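Local atomic coordinates of DNA protection during starvation protein (Agrobacterium tumefaciens, PDB entry 1O9R), a protein that protects DNA from oxidative damage, without binding it, by oxidising iron(II) with hydrogen peroxide and storing the ferric mineral inside a hollow twelve-subunit shell. Residues A[32-36]-A[110-114]; A[68-72]-A[133-139]; A[121-125]-A[140-144]. One frame throughout, in Å; residues are numbered along the deposited sequence.

Interaction 1 (A[32-36]-A[110-114]); sequences LALVT and LIERY
Leu32 lies over one face of the Tyr114 ring, and these two residues bury more surface than any others in the contact. The CD2 methyl of Leu32 stands 3.7 Å from the ring centroid and 2° off the ring normal, a CH-pi contact. The other methyl, CD1, keeps to that face but lies past the ring's CD2 corner, meeting Arg113 CB at 3.6 Å. Leu32 reaches across because CG is turned anti to the backbone N (chi1 -165°), and its side chain runs at about a right angle to that of the tyrosine.

At the ring's edge the phenol OH donates to Thr36 OG1 over 2.8 Å. That hydroxyl in turn donates to the carbonyl O of Leu32, also at 2.8 Å, so the two bonds run in series, ring to threonine to backbone. Leu32 O also takes the helical bond from Thr36 N, the two donors arriving from opposite faces of its carbonyl plane.

One turn along, Val35 CG1 slides past Leu110 CD2 at 3.7 Å, and both valine methyls rest near CD of Arg113. The arginine's guanidinium turns to other partners: the carbonyls of Lys94 and Ala109. Leu62, on helix 48-75, packs on Leu32, Thr36 and Tyr114.

Helices 12-42 and 103-130 run antiparallel here (164°), as in the ferritin-like four-helix bundle. The phenol and the threonine hydroxyl are thus paired within a buried, largely apolar layer, and the tyrosine is held over its face and at its edge by a helix whose next turn carries the iron ligand His40.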
ATOM      1  N   LEU A  32      30.229  -2.789  12.675  1.00 13.76           N
ATOM      2  CA  LEU A  32      29.838  -3.718  11.621  1.00 14.02           C
ATOM      3  C   LEU A  32      28.891  -3.071  10.611  1.00 13.89           C
ATOM      4  O   LEU A  32      28.990  -3.407   9.434  1.00 13.50           O
ATOM      5  CB  LEU A  32      29.177  -4.976  12.267  1.00 15.66           C
ATOM      6  CG  LEU A  32      29.053  -6.159  11.288  1.00 15.28           C
ATOM      7  CD1 LEU A  32      30.477  -6.677  11.003  1.00 16.17           C
ATOM      8  CD2 LEU A  32      28.250  -7.275  11.928  1.00 14.57           C
ATOM      9  N   ALA A  33      28.026  -2.161  11.092  1.00 12.76           N
ATOM     10  CA  ALA A  33      27.145  -1.476  10.125  1.00 13.48           C
ATOM     11  C   ALA A  33      28.004  -0.650   9.176  1.00 14.09           C
ATOM     12  O   ALA A  33      27.717  -0.616   7.961  1.00 13.65           O
ATOM     13  CB  ALA A  33      26.172  -0.582  10.896  1.00 13.68           C
ATOM     14  N   LEU A  34      29.050   0.046   9.665  1.00 13.08           N
ATOM     15  CA  LEU A  34      29.908   0.840   8.766  1.00 13.07           C
ATOM     16  C   LEU A  34      30.687  -0.080   7.845  1.00 12.19           C
ATOM     17  O   LEU A  34      30.825   0.255   6.643  1.00 13.21           O
ATOM     18  CB  LEU A  34      30.913   1.668   9.604  1.00 14.98           C
ATOM     19  CG  LEU A  34      30.242   2.700  10.521  1.00 15.19           C
ATOM     20  CD1 LEU A  34      31.327   3.441  11.331  1.00 18.02           C
ATOM     21  CD2 LEU A  34      29.391   3.704   9.752  1.00 17.87           C
ATOM     22  N   VAL A  35      31.165  -1.213   8.349  1.00 13.96           N
ATOM     23  CA  VAL A  35      31.880  -2.176   7.530  1.00 15.31           C
ATOM     24  C   VAL A  35      31.037  -2.664   6.371  1.00 13.81           C
ATOM     25  O   VAL A  35      31.497  -2.878   5.241  1.00 15.12           O
ATOM     26  CB  VAL A  35      32.254  -3.375   8.471  1.00 15.92           C
ATOM     27  CG1 VAL A  35      32.464  -4.614   7.703  1.00 18.82           C
ATOM     28  CG2 VAL A  35      33.520  -2.982   9.271  1.00 16.92           C
ATOM     29  N   THR A  36      29.747  -2.942   6.657  1.00 14.25           N
ATOM     30  CA  THR A  36      28.848  -3.493   5.663  1.00 12.85           C
ATOM     31  C   THR A  36      28.706  -2.568   4.454  1.00 14.77           C
ATOM     32  O   THR A  36      28.765  -3.073   3.320  1.00 14.32           O
ATOM     33  CB  THR A  36      27.497  -3.759   6.350  1.00 13.46           C
ATOM     34  OG1 THR A  36      27.716  -4.753   7.402  1.00 15.04           O
ATOM     35  CG2 THR A  36      26.469  -4.346   5.424  1.00 14.43           C
ATOM     36  N   LEU A 110      34.181  -9.820   5.588  1.00 15.11           N
ATOM     37  CA  LEU A 110      32.867  -9.703   6.236  1.00 15.04           C
ATOM     38  C   LEU A 110      32.581 -10.923   7.110  1.00 15.03           C
ATOM     39  O   LEU A 110      32.041 -10.766   8.208  1.00 15.39           O
ATOM     40  CB  LEU A 110      31.780  -9.590   5.138  1.00 15.46           C
ATOM     41  CG  LEU A 110      31.765  -8.258   4.396  1.00 14.93           C
ATOM     42  CD1 LEU A 110      30.976  -8.415   3.113  1.00 16.89           C
ATOM     43  CD2 LEU A 110      31.201  -7.145   5.286  1.00 18.80           C
ATOM     44  N   ILE A 111      32.906 -12.108   6.627  1.00 13.79           N
ATOM     45  CA  ILE A 111      32.652 -13.336   7.419  1.00 13.26           C
ATOM     46  C   ILE A 111      33.396 -13.272   8.751  1.00 13.42           C
ATOM     47  O   ILE A 111      32.872 -13.611   9.791  1.00 14.36           O
ATOM     48  CB  ILE A 111      33.045 -14.572   6.626  1.00 13.66           C
ATOM     49  CG1 ILE A 111      32.004 -14.815   5.506  1.00 15.54           C
ATOM     50  CG2 ILE A 111      33.170 -15.826   7.518  1.00 15.53           C
ATOM     51  CD1 ILE A 111      32.474 -15.722   4.382  1.00 17.48           C
ATOM     52  N   GLU A 112      34.658 -12.744   8.732  1.00 14.06           N
ATOM     53  CA  GLU A 112      35.360 -12.674  10.010  1.00 16.48           C
ATOM     54  C   GLU A 112      34.638 -11.766  11.004  1.00 14.22           C
ATOM     55  O   GLU A 112      34.549 -12.100  12.188  1.00 15.61           O
ATOM     56  CB  GLU A 112      36.814 -12.204   9.815  1.00 17.45           C
ATOM     57  CG  GLU A 112      37.712 -13.221   9.128  1.00 24.86           C
ATOM     58  CD  GLU A 112      39.183 -12.796   9.107  1.00 27.50           C
ATOM     59  OE1 GLU A 112      39.568 -11.695   9.600  1.00 30.21           O
ATOM     60  OE2 GLU A 112      39.941 -13.647   8.576  1.00 32.68           O
ATOM     61  N   ARG A 113      34.169 -10.623  10.505  1.00 14.30           N
ATOM     62  CA  ARG A 113      33.582  -9.609  11.422  1.00 13.66           C
ATOM     63  C   ARG A 113      32.188 -10.037  11.822  1.00 14.15           C
ATOM     64  O   ARG A 113      31.789  -9.788  12.961  1.00 13.98           O
ATOM     65  CB  ARG A 113      33.734  -8.208  10.798  1.00 14.44           C
ATOM     66  CG  ARG A 113      35.238  -7.821  10.778  1.00 16.05           C
ATOM     67  CD  ARG A 113      35.461  -6.632   9.836  1.00 16.03           C
ATOM     68  NE  ARG A 113      36.899  -6.258   9.855  1.00 16.09           N
ATOM     69  CZ  ARG A 113      37.825  -6.935   9.183  1.00 16.63           C
ATOM     70  NH1 ARG A 113      37.598  -7.993   8.456  1.00 17.48           N
ATOM     71  NH2 ARG A 113      39.144  -6.544   9.266  1.00 18.29           N
ATOM     72  N   TYR A 114      31.397 -10.480  10.853  1.00 13.88           N
ATOM     73  CA  TYR A 114      30.071 -10.969  11.201  1.00 14.36           C
ATOM     74  C   TYR A 114      30.143 -12.140  12.170  1.00 14.81           C
ATOM     75  O   TYR A 114      29.329 -12.236  13.098  1.00 13.76           O
ATOM     76  CB  TYR A 114      29.279 -11.425   9.924  1.00 14.52           C
ATOM     77  CG  TYR A 114      28.488 -10.259   9.332  1.00 14.33           C
ATOM     78  CD1 TYR A 114      27.094 -10.268   9.483  1.00 15.65           C
ATOM     79  CD2 TYR A 114      29.108  -9.279   8.610  1.00 15.14           C
ATOM     80  CE1 TYR A 114      26.387  -9.181   8.899  1.00 15.88           C
ATOM     81  CE2 TYR A 114      28.429  -8.199   8.072  1.00 14.58           C
ATOM     82  CZ  TYR A 114      27.060  -8.209   8.245  1.00 15.31           C
ATOM     83  OH  TYR A 114      26.331  -7.122   7.736  1.00 15.25           O
TER

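Interaction 2 (A[68-72]-A[133-139])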
ATOM      1  N   THR A  68      17.826  -0.954  19.009  1.00 13.29           N
ATOM      2  CA  THR A  68      17.144  -1.627  20.124  1.00 12.86           C
ATOM      3  C   THR A  68      18.098  -1.747  21.323  1.00 13.92           C
ATOM      4  O   THR A  68      17.650  -1.654  22.471  1.00 15.29           O
ATOM      5  CB  THR A  68      16.622  -2.981  19.680  1.00 14.67           C
ATOM      6  OG1 THR A  68      15.717  -2.700  18.564  1.00 17.32           O
ATOM      7  CG2 THR A  68      15.781  -3.733  20.696  1.00 16.21           C
ATOM      8  N   ILE A  69      19.367  -2.117  21.055  1.00 13.09           N
ATOM      9  CA  ILE A  69      20.359  -2.243  22.153  1.00 12.76           C
ATOM     10  C   ILE A  69      20.575  -0.909  22.803  1.00 12.77           C
ATOM     11  O   ILE A  69      20.574  -0.856  24.072  1.00 14.04           O
ATOM     12  CB  ILE A  69      21.643  -2.834  21.506  1.00 12.50           C
ATOM     13  CG1 ILE A  69      21.438  -4.319  21.211  1.00 12.94           C
ATOM     14  CG2 ILE A  69      22.869  -2.633  22.393  1.00 13.25           C
ATOM     15  CD1 ILE A  69      22.502  -4.940  20.262  1.00 16.20           C
ATOM     16  N   ALA A  70      20.758   0.184  22.055  1.00 12.76           N
ATOM     17  CA  ALA A  70      20.975   1.478  22.663  1.00 13.01           C
ATOM     18  C   ALA A  70      19.793   1.909  23.507  1.00 14.50           C
ATOM     19  O   ALA A  70      19.961   2.507  24.573  1.00 13.57           O
ATOM     20  CB  ALA A  70      21.244   2.490  21.533  1.00 12.40           C
ATOM     21  N   GLU A  71      18.576   1.724  22.945  1.00 12.86           N
ATOM     22  CA  GLU A  71      17.388   2.127  23.724  1.00 12.39           C
ATOM     23  C   GLU A  71      17.320   1.334  25.035  1.00 13.25           C
ATOM     24  O   GLU A  71      16.841   1.953  26.020  1.00 13.01           O
ATOM     25  CB  GLU A  71      16.114   1.867  22.906  1.00 14.23           C
ATOM     26  CG  GLU A  71      15.972   2.685  21.616  1.00 19.30           C
ATOM     27  CD  GLU A  71      14.674   2.261  20.883  1.00 20.75           C
ATOM     28  OE1 GLU A  71      14.028   1.245  21.166  1.00 25.33           O
ATOM     29  OE2 GLU A  71      14.467   2.895  19.835  1.00 28.89           O
ATOM     30  N   ARG A  72      17.735   0.085  25.035  1.00 13.82           N
ATOM     31  CA  ARG A  72      17.685  -0.673  26.316  1.00 13.28           C
ATOM     32  C   ARG A  72      18.638  -0.083  27.315  1.00 13.32           C
ATOM     33  O   ARG A  72      18.226  -0.107  28.495  1.00 14.48           O
ATOM     34  CB  ARG A  72      18.001  -2.142  25.993  1.00 13.97           C
ATOM     35  CG  ARG A  72      17.780  -3.078  27.187  1.00 14.43           C
ATOM     36  CD  ARG A  72      16.301  -2.970  27.692  1.00 14.39           C
ATOM     37  NE  ARG A  72      16.183  -3.996  28.755  1.00 13.85           N
ATOM     38  CZ  ARG A  72      15.112  -3.982  29.567  1.00 13.89           C
ATOM     39  NH1 ARG A  72      14.147  -3.092  29.446  1.00 13.80           N
ATOM     40  NH2 ARG A  72      15.004  -4.946  30.517  1.00 14.88           N
ATOM     41  N   ASP A 133      17.999 -10.689  33.672  1.00 16.55           N
ATOM     42  CA  ASP A 133      17.282  -9.731  32.792  1.00 14.72           C
ATOM     43  C   ASP A 133      16.840 -10.435  31.519  1.00 14.67           C
ATOM     44  O   ASP A 133      17.482 -10.279  30.416  1.00 14.10           O
ATOM     45  CB  ASP A 133      18.201  -8.542  32.525  1.00 15.76           C
ATOM     46  CG  ASP A 133      17.524  -7.422  31.734  1.00 15.71           C
ATOM     47  OD1 ASP A 133      16.338  -7.604  31.373  1.00 15.55           O
ATOM     48  OD2 ASP A 133      18.211  -6.399  31.511  1.00 17.82           O
ATOM     49  N   PRO A 134      15.812 -11.229  31.523  1.00 15.15           N
ATOM     50  CA  PRO A 134      15.353 -11.913  30.321  1.00 16.28           C
ATOM     51  C   PRO A 134      14.842 -10.924  29.284  1.00 15.17           C
ATOM     52  O   PRO A 134      14.862 -11.328  28.097  1.00 15.36           O
ATOM     53  CB  PRO A 134      14.257 -12.871  30.787  1.00 19.21           C
ATOM     54  CG  PRO A 134      14.038 -12.597  32.204  1.00 20.31           C
ATOM     55  CD  PRO A 134      15.030 -11.619  32.728  1.00 16.33           C
ATOM     56  N   THR A 135      14.393  -9.734  29.611  1.00 14.28           N
ATOM     57  CA  THR A 135      13.951  -8.768  28.607  1.00 14.05           C
ATOM     58  C   THR A 135      15.113  -8.354  27.723  1.00 14.18           C
ATOM     59  O   THR A 135      15.084  -8.370  26.481  1.00 14.38           O
ATOM     60  CB  THR A 135      13.257  -7.589  29.247  1.00 14.69           C
ATOM     61  OG1 THR A 135      12.092  -8.174  29.896  1.00 16.21           O
ATOM     62  CG2 THR A 135      12.830  -6.529  28.252  1.00 16.31           C
ATOM     63  N   THR A 136      16.254  -8.040  28.347  1.00 14.52           N
ATOM     64  CA  THR A 136      17.436  -7.687  27.603  1.00 13.94           C
ATOM     65  C   THR A 136      17.951  -8.932  26.885  1.00 14.99           C
ATOM     66  O   THR A 136      18.375  -8.881  25.733  1.00 14.33           O
ATOM     67  CB  THR A 136      18.580  -7.206  28.522  1.00 12.95           C
ATOM     68  OG1 THR A 136      18.134  -5.988  29.060  1.00 14.69           O
ATOM     69  CG2 THR A 136      19.881  -7.069  27.694  1.00 14.53           C
ATOM     70  N   ALA A 137      17.896 -10.126  27.496  1.00 13.24           N
ATOM     71  CA  ALA A 137      18.355 -11.322  26.793  1.00 14.72           C
ATOM     72  C   ALA A 137      17.510 -11.537  25.524  1.00 14.57           C
ATOM     73  O   ALA A 137      18.084 -11.992  24.534  1.00 14.87           O
ATOM     74  CB  ALA A 137      18.294 -12.573  27.706  1.00 15.51           C
ATOM     75  N   ASP A 138      16.222 -11.205  25.551  1.00 13.86           N
ATOM     76  CA  ASP A 138      15.411 -11.381  24.341  1.00 16.37           C
ATOM     77  C   ASP A 138      15.831 -10.417  23.247  1.00 14.53           C
ATOM     78  O   ASP A 138      15.809 -10.820  22.065  1.00 14.35           O
ATOM     79  CB  ASP A 138      13.964 -11.086  24.776  1.00 14.79           C
ATOM     80  CG  ASP A 138      12.987 -11.381  23.624  1.00 15.63           C
ATOM     81  OD1 ASP A 138      12.404 -10.422  23.074  1.00 15.14           O
ATOM     82  OD2 ASP A 138      12.847 -12.561  23.292  1.00 15.20           O
ATOM     83  N   ILE A 139      16.252  -9.218  23.596  1.00 13.39           N
ATOM     84  CA  ILE A 139      16.748  -8.248  22.592  1.00 13.30           C
ATOM     85  C   ILE A 139      17.963  -8.866  21.921  1.00 13.42           C
ATOM     86  O   ILE A 139      18.135  -8.798  20.676  1.00 14.15           O
ATOM     87  CB  ILE A 139      17.076  -6.907  23.267  1.00 12.68           C
ATOM     88  CG1 ILE A 139      15.756  -6.185  23.572  1.00 13.91           C
ATOM     89  CG2 ILE A 139      17.986  -6.038  22.370  1.00 12.78           C
ATOM     90  CD1 ILE A 139      15.941  -5.011  24.546  1.00 16.51           C
TER
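Segments 68-72 and 134-139, on helices 48-75 and 134-156, run antiparallel at 161°, their local axes 10.5 Å apart, with Ile69 level with Ile139 and Arg72 level with Thr136. Arg72 spans the gap and dominates the contact. Its chain leaves the helix with CG anti to the backbone N and then bends at chi2 (58°), which lays the guanidinium along the first turn of helix 134-156. NE donates to Thr136 OG1 at 2.8 Å, almost perfectly straight (178°) and in the guanidinium plane. NH2 makes a salt bridge to Asp133 OD1 at 3.1 Å, more bent, using the syn lone pair of that oxygen. Over one face of the guanidinium sits Thr135 CG2, offset toward the rim.

Asp133 is the N-cap of helix 134-156: its OD1 also accepts from Thr136 N at 3.1 Å, a donor that comes from above the carboxylate plane. The helix cap and the arginine therefore share one carboxylate oxygen. In the four-helix bundle of the Dps and ferritin fold, this network ties the start of the last helix to the helix that carries the iron ligand Glu71.

Beyond the polar end, Ile139 points across from helix 134-156 toward helix 48-75. Its CD1 lies 3.8 Å from Arg72 CG, against the aliphatic part of the arginine, and its CG2 touches Thr68 CG2 at 3.6 Å and Ile69 CG1 at 4.0 Å.

Another subunit closes over this side: its Asp148 forms a salt bridge with Arg72 NH1, its Ser144 hydrogen-bonds Thr135, and its Lys149 forms a salt bridge with Glu71. Within the chain, Gln75 also accepts from Arg72 NH1.

Interaction 3 (A[121-125]-A[140-144]); sequences IRKAI and FTAAS
Ala124 presses its CB squarely onto the Phe140 ring where helices 103-130 and 134-156, the last two of the ferritin-like four-helix bundle, pack side by side. The local axes are 8.7 Å apart and antiparallel but inclined (152°). The methyl sits over the ring centre, 3.5 Å from the centroid, a CH-pi contact that leaves Phe140 as a broad plate against a small bump. CD1 of Ile121 comes up obliquely by ring atoms CD2 and CE2, the two side chains crossing at about a right angle.

The other branch of Ile121, CG2, fits the shallow hollow formed by the Phe140 carbonyl, Ala143 CB and Ser144. Ile125 takes the neighbouring hollow: CG1 slides past Phe140 CB at 3.7 Å, and CD1 reaches Ser144 CB at 3.8 Å.

The hydroxyls bordering this groove find their partners outside it. Thr141 OG1 bonds back to Ala137 O in its own helix, and Ser144 OG pairs with Thr135 of a neighbouring subunit. Ile125 CG2 packs against the Thr141 hydroxyl, 3.5 Å from OG1.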
ATOM      1  N   ILE A 121      27.222 -11.568  20.411  1.00 14.06           N
ATOM      2  CA  ILE A 121      25.804 -11.432  20.802  1.00 13.62           C
ATOM      3  C   ILE A 121      25.310 -12.745  21.338  1.00 14.30           C
ATOM      4  O   ILE A 121      24.483 -12.701  22.283  1.00 15.21           O
ATOM      5  CB  ILE A 121      25.034 -11.013  19.525  1.00 13.81           C
ATOM      6  CG1 ILE A 121      25.426  -9.592  19.082  1.00 17.80           C
ATOM      7  CG2 ILE A 121      23.539 -11.150  19.772  1.00 14.65           C
ATOM      8  CD1 ILE A 121      25.233  -8.464  20.064  1.00 20.99           C
ATOM      9  N   ARG A 122      25.784 -13.910  20.888  1.00 13.33           N
ATOM     10  CA  ARG A 122      25.413 -15.190  21.454  1.00 13.98           C
ATOM     11  C   ARG A 122      25.770 -15.238  22.950  1.00 15.30           C
ATOM     12  O   ARG A 122      24.994 -15.666  23.810  1.00 16.33           O
ATOM     13  CB  ARG A 122      26.136 -16.323  20.695  1.00 15.59           C
ATOM     14  CG  ARG A 122      25.694 -17.748  20.964  1.00 16.60           C
ATOM     15  CD  ARG A 122      26.463 -18.849  20.191  1.00 15.96           C
ATOM     16  NE  ARG A 122      27.091 -18.405  18.945  1.00 15.92           N
ATOM     17  CZ  ARG A 122      26.306 -18.119  17.885  1.00 14.91           C
ATOM     18  NH1 ARG A 122      24.993 -18.410  17.878  1.00 15.34           N
ATOM     19  NH2 ARG A 122      26.855 -17.594  16.796  1.00 14.42           N
ATOM     20  N   LYS A 123      27.008 -14.769  23.282  1.00 15.67           N
ATOM     21  CA  LYS A 123      27.419 -14.735  24.702  1.00 16.31           C
ATOM     22  C   LYS A 123      26.611 -13.706  25.480  1.00 15.06           C
ATOM     23  O   LYS A 123      26.286 -13.911  26.654  1.00 17.69           O
ATOM     24  CB  LYS A 123      28.931 -14.372  24.728  1.00 18.82           C
ATOM     25  CG  LYS A 123      29.438 -14.341  26.195  1.00 22.55           C
ATOM     26  CD  LYS A 123      30.972 -14.256  26.151  1.00 26.46           C
ATOM     27  CE  LYS A 123      31.482 -14.379  27.593  1.00 29.50           C
ATOM     28  NZ  LYS A 123      31.279 -13.137  28.379  1.00 30.19           N
ATOM     29  N   ALA A 124      26.248 -12.561  24.856  1.00 14.75           N
ATOM     30  CA  ALA A 124      25.457 -11.546  25.525  1.00 14.49           C
ATOM     31  C   ALA A 124      24.107 -12.087  25.956  1.00 14.90           C
ATOM     32  O   ALA A 124      23.624 -11.615  27.006  1.00 15.84           O
ATOM     33  CB  ALA A 124      25.293 -10.291  24.637  1.00 17.12           C
ATOM     34  N   ILE A 125      23.508 -12.998  25.157  1.00 14.09           N
ATOM     35  CA  ILE A 125      22.223 -13.549  25.630  1.00 15.54           C
ATOM     36  C   ILE A 125      22.454 -14.261  26.994  1.00 16.66           C
ATOM     37  O   ILE A 125      21.655 -13.981  27.904  1.00 16.60           O
ATOM     38  CB  ILE A 125      21.777 -14.630  24.657  1.00 14.48           C
ATOM     39  CG1 ILE A 125      21.540 -14.080  23.236  1.00 14.92           C
ATOM     40  CG2 ILE A 125      20.530 -15.363  25.172  1.00 16.01           C
ATOM     41  CD1 ILE A 125      21.316 -15.211  22.226  1.00 13.42           C
ATOM     42  N   PHE A 140      18.872  -9.476  22.734  1.00 13.59           N
ATOM     43  CA  PHE A 140      20.069 -10.054  22.117  1.00 12.08           C
ATOM     44  C   PHE A 140      19.707 -11.328  21.356  1.00 13.44           C
ATOM     45  O   PHE A 140      20.361 -11.651  20.343  1.00 13.36           O
ATOM     46  CB  PHE A 140      21.127 -10.392  23.200  1.00 13.33           C
ATOM     47  CG  PHE A 140      21.889  -9.191  23.680  1.00 12.52           C
ATOM     48  CD1 PHE A 140      21.872  -8.897  25.050  1.00 14.70           C
ATOM     49  CD2 PHE A 140      22.641  -8.414  22.813  1.00 15.63           C
ATOM     50  CE1 PHE A 140      22.606  -7.824  25.519  1.00 15.80           C
ATOM     51  CE2 PHE A 140      23.348  -7.350  23.309  1.00 15.05           C
ATOM     52  CZ  PHE A 140      23.352  -7.050  24.673  1.00 14.21           C
ATOM     53  N   THR A 141      18.670 -12.098  21.758  1.00 13.15           N
ATOM     54  CA  THR A 141      18.265 -13.273  21.048  1.00 12.56           C
ATOM     55  C   THR A 141      17.726 -12.936  19.664  1.00 13.56           C
ATOM     56  O   THR A 141      18.027 -13.607  18.676  1.00 14.30           O
ATOM     57  CB  THR A 141      17.262 -14.068  21.858  1.00 13.82           C
ATOM     58  OG1 THR A 141      17.843 -14.445  23.112  1.00 14.61           O
ATOM     59  CG2 THR A 141      16.903 -15.372  21.140  1.00 17.11           C
ATOM     60  N   ALA A 142      16.920 -11.881  19.613  1.00 13.22           N
ATOM     61  CA  ALA A 142      16.409 -11.466  18.268  1.00 13.96           C
ATOM     62  C   ALA A 142      17.580 -11.059  17.392  1.00 14.39           C
ATOM     63  O   ALA A 142      17.585 -11.390  16.192  1.00 14.59           O
ATOM     64  CB  ALA A 142      15.417 -10.311  18.458  1.00 15.42           C
ATOM     65  N   ALA A 143      18.551 -10.344  17.964  1.00 12.46           N
ATOM     66  CA  ALA A 143      19.717  -9.936  17.170  1.00 12.84           C
ATOM     67  C   ALA A 143      20.485 -11.141  16.699  1.00 12.56           C
ATOM     68  O   ALA A 143      21.014 -11.234  15.585  1.00 13.60           O
ATOM     69  CB  ALA A 143      20.615  -8.952  17.950  1.00 13.43           C
ATOM     70  N   SER A 144      20.666 -12.155  17.586  1.00 13.17           N
ATOM     71  CA  SER A 144      21.392 -13.358  17.270  1.00 14.12           C
ATOM     72  C   SER A 144      20.756 -14.099  16.109  1.00 15.45           C
ATOM     73  O   SER A 144      21.468 -14.620  15.251  1.00 14.32           O
ATOM     74  CB  SER A 144      21.332 -14.275  18.545  1.00 13.36           C
ATOM     75  OG  SER A 144      21.997 -15.495  18.318  1.00 14.85           O
TER

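Overall arrangement
All three contacts are buried within one helical bundle, yet they differ in setting. Interactions 1 and 3 share helix 103-130, with centres about 16 Å apart and no touch; interactions 2 and 3 share helix 134-156 and do touch, Ile69 CD1 meeting Phe140 CE2 at 4.0 Å. Interaction 1, nearest the chain's centre, combines apolar packing with one buried hydroxyl pair. Interaction 3 has no hydrogen bond across its segments and relies on close shape fit. Interactions 2 and 3 both adjoin other subunits, and interaction 2, farthest from the centre, is the one with a salt bridge across its segments. Together they join helix 103-130 to helices 12-42 and 134-156, and the latter to helix 48-75.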